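Local coordinates for protein Rho guanine nucleotide exchange factor 3 (Mus musculus, PDB 2Z0Q) that acts as a guanine nucleotide exchange factor for the small GTPases RhoA and RhoB, seen here as its DH-PH fragment, at residues Leu250-Leu255 / Pro277-Leu281. Numbering follows the deposited sequence.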
ATOM      1  N   LEU A 250       1.175 -15.046   2.180  1.00 16.68           N
ATOM      2  CA  LEU A 250       2.266 -15.762   1.580  1.00 15.98           C
ATOM      3  C   LEU A 250       3.588 -15.201   2.150  1.00 18.37           C
ATOM      4  O   LEU A 250       4.062 -14.145   1.725  1.00 18.08           O
ATOM      5  CB  LEU A 250       2.279 -15.584   0.050  1.00 17.23           C
ATOM      6  CG  LEU A 250       3.506 -16.255  -0.611  1.00 17.90           C
ATOM      7  CD1 LEU A 250       3.485 -17.787  -0.410  1.00 19.06           C
ATOM      8  CD2 LEU A 250       3.517 -15.908  -2.081  1.00 20.87           C
ATOM      9  N   PHE A 251       4.148 -15.892   3.133  1.00 19.22           N
ATOM     10  CA  PHE A 251       5.452 -15.496   3.670  1.00 21.21           C
ATOM     11  C   PHE A 251       6.439 -16.164   2.692  1.00 23.73           C
ATOM     12  O   PHE A 251       6.047 -17.036   1.923  1.00 21.81           O
ATOM     13  CB  PHE A 251       5.629 -16.034   5.095  1.00 21.58           C
ATOM     14  CG  PHE A 251       4.761 -15.330   6.112  1.00 22.35           C
ATOM     15  CD1 PHE A 251       5.113 -14.065   6.606  1.00 22.40           C
ATOM     16  CD2 PHE A 251       3.597 -15.932   6.573  1.00 21.70           C
ATOM     17  CE1 PHE A 251       4.311 -13.408   7.552  1.00 23.08           C
ATOM     18  CE2 PHE A 251       2.786 -15.297   7.509  1.00 21.63           C
ATOM     19  CZ  PHE A 251       3.144 -14.022   8.008  1.00 22.03           C
ATOM     20  N   GLN A 252       7.719 -15.782   2.708  1.00 24.69           N
ATOM     21  CA  GLN A 252       8.635 -16.357   1.732  1.00 27.15           C
ATOM     22  C   GLN A 252       8.624 -17.872   1.625  1.00 25.25           C
ATOM     23  O   GLN A 252       8.643 -18.427   0.523  1.00 26.47           O
ATOM     24  CB  GLN A 252      10.068 -15.909   2.016  1.00 30.13           C
ATOM     25  CG  GLN A 252      11.059 -16.284   0.909  1.00 36.86           C
ATOM     26  CD  GLN A 252      10.813 -15.500  -0.361  1.00 39.27           C
ATOM     27  OE1 GLN A 252      10.009 -15.897  -1.200  1.00 40.26           O
ATOM     28  NE2 GLN A 252      11.501 -14.354  -0.498  1.00 42.07           N
ATOM     29  N   GLU A 253       8.567 -18.549   2.765  1.00 23.29           N
ATOM     30  CA  GLU A 253       8.625 -19.996   2.754  1.00 23.29           C
ATOM     31  C   GLU A 253       7.366 -20.731   3.203  1.00 21.14           C
ATOM     32  O   GLU A 253       7.360 -21.958   3.232  1.00 20.42           O
ATOM     33  CB  GLU A 253       9.809 -20.452   3.616  1.00 25.96           C
ATOM     34  CG  GLU A 253      11.163 -19.915   3.105  1.00 29.52           C
ATOM     35  CD  GLU A 253      12.320 -20.448   3.924  1.00 33.86           C
ATOM     36  OE1 GLU A 253      12.473 -21.682   3.976  1.00 34.55           O
ATOM     37  OE2 GLU A 253      13.060 -19.644   4.530  1.00 36.21           O
ATOM     38  N   VAL A 254       6.319 -19.985   3.524  1.00 19.08           N
ATOM     39  CA  VAL A 254       5.094 -20.631   4.008  1.00 18.13           C
ATOM     40  C   VAL A 254       3.820 -19.843   3.729  1.00 17.32           C
ATOM     41  O   VAL A 254       3.778 -18.614   3.858  1.00 17.55           O
ATOM     42  CB  VAL A 254       5.224 -20.956   5.546  1.00 17.37           C
ATOM     43  CG1 VAL A 254       5.371 -19.659   6.336  1.00 17.55           C
ATOM     44  CG2 VAL A 254       3.975 -21.775   6.065  1.00 16.79           C
ATOM     45  N   LEU A 255       2.767 -20.572   3.326  1.00 15.28           N
ATOM     46  CA  LEU A 255       1.469 -19.958   3.071  1.00 12.89           C
ATOM     47  C   LEU A 255       0.598 -20.160   4.322  1.00 13.99           C
ATOM     48  O   LEU A 255       0.531 -21.258   4.874  1.00 15.13           O
ATOM     49  CB  LEU A 255       0.801 -20.615   1.862  1.00 13.61           C
ATOM     50  CG  LEU A 255      -0.538 -19.990   1.428  1.00 12.60           C
ATOM     51  CD1 LEU A 255      -0.263 -18.760   0.573  1.00 15.43           C
ATOM     52  CD2 LEU A 255      -1.374 -20.989   0.594  1.00 15.28           C
ATOM     53  N   PRO A 277       3.917 -25.252   3.771  1.00 17.64           N
ATOM     54  CA  PRO A 277       5.276 -24.832   3.381  1.00 19.65           C
ATOM     55  C   PRO A 277       5.285 -24.616   1.881  1.00 19.82           C
ATOM     56  O   PRO A 277       4.681 -25.401   1.150  1.00 19.96           O
ATOM     57  CB  PRO A 277       6.158 -26.029   3.787  1.00 20.20           C
ATOM     58  CG  PRO A 277       5.414 -26.702   4.860  1.00 21.48           C
ATOM     59  CD  PRO A 277       3.925 -26.551   4.442  1.00 17.73           C
ATOM     60  N   VAL A 278       5.950 -23.560   1.417  1.00 19.70           N
ATOM     61  CA  VAL A 278       5.988 -23.266  -0.007  1.00 21.97           C
ATOM     62  C   VAL A 278       6.644 -24.400  -0.805  1.00 22.24           C
ATOM     63  O   VAL A 278       6.228 -24.651  -1.934  1.00 21.30           O
ATOM     64  CB  VAL A 278       6.702 -21.895  -0.276  1.00 22.56           C
ATOM     65  CG1 VAL A 278       7.069 -21.733  -1.741  1.00 23.30           C
ATOM     66  CG2 VAL A 278       5.726 -20.734   0.123  1.00 22.24           C
ATOM     67  N   LYS A 279       7.616 -25.107  -0.217  1.00 22.15           N
ATOM     68  CA  LYS A 279       8.277 -26.220  -0.934  1.00 24.05           C
ATOM     69  C   LYS A 279       7.292 -27.363  -1.232  1.00 24.68           C
ATOM     70  O   LYS A 279       7.543 -28.179  -2.124  1.00 23.89           O
ATOM     71  CB  LYS A 279       9.436 -26.811  -0.117  1.00 26.68           C
ATOM     72  CG  LYS A 279       9.013 -27.431   1.201  1.00 28.35           C
ATOM     73  CD  LYS A 279      10.115 -28.308   1.835  1.00 34.88           C
ATOM     74  CE  LYS A 279       9.554 -29.076   3.060  1.00 35.31           C
ATOM     75  NZ  LYS A 279      10.508 -30.119   3.558  1.00 40.05           N
ATOM     76  N   ASP A 280       6.201 -27.427  -0.468  1.00 22.67           N
ATOM     77  CA  ASP A 280       5.194 -28.483  -0.652  1.00 22.66           C
ATOM     78  C   ASP A 280       3.861 -27.943  -1.184  1.00 20.68           C
ATOM     79  O   ASP A 280       2.847 -28.635  -1.140  1.00 22.31           O
ATOM     80  CB  ASP A 280       4.903 -29.186   0.671  1.00 24.42           C
ATOM     81  CG  ASP A 280       6.159 -29.699   1.362  1.00 28.49           C
ATOM     82  OD1 ASP A 280       6.978 -30.360   0.693  1.00 30.19           O
ATOM     83  OD2 ASP A 280       6.300 -29.439   2.580  1.00 29.22           O
ATOM     84  N   LEU A 281       3.841 -26.713  -1.664  1.00 19.04           N
ATOM     85  CA  LEU A 281       2.579 -26.124  -2.120  1.00 17.84           C
ATOM     86  C   LEU A 281       2.375 -26.382  -3.619  1.00 18.93           C
ATOM     87  O   LEU A 281       3.161 -25.927  -4.445  1.00 22.00           O
ATOM     88  CB  LEU A 281       2.604 -24.617  -1.813  1.00 19.29           C
ATOM     89  CG  LEU A 281       1.385 -23.703  -2.022  1.00 19.49           C
ATOM     90  CD1 LEU A 281       1.716 -22.270  -1.579  1.00 22.72           C
ATOM     91  CD2 LEU A 281       1.019 -23.711  -3.510  1.00 19.41           C
TER
HETATM   92  O   HOH W   1       8.974 -24.152   2.356  1.00 22.71           O
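Start at Val278, whose side chain, chi1 t, points into the two-residue turn of a beta-hairpin in the PH domain. Phe251 N bonds to Val254 O at 2.8 Å, closing the hairpin around Gln252 and Glu253. Val278 CG2 packs 3.5 Å from Val254 N, 3.7 Å from Gln252 O and 3.7 Å from Leu250 CD1; the t/p rotamer of Leu250 brings that methyl across. Leu281, fully extended (t/t), sets CD1 3.9 Å from Leu255 CB, and Val313 of strand 310-315 and Ile341 of the C-terminal helix also touch it. Val254 faces the other side of the sheet, with Pro277, its partner in an antiparallel non-hydrogen-bonded pair. Just past that pair, segment 277-281 turns into a short 3-10 segment. Glu253 sets out sideways, its carboxylate leads away, and its carbonyl takes part: Val278 N donates to Glu253 O at 2.8 Å, nearly linear, while a water bridges the same oxygen to Lys279 N. Glu253 O is thus satisfied by amide and water, while aliphatic side chains make the buried side.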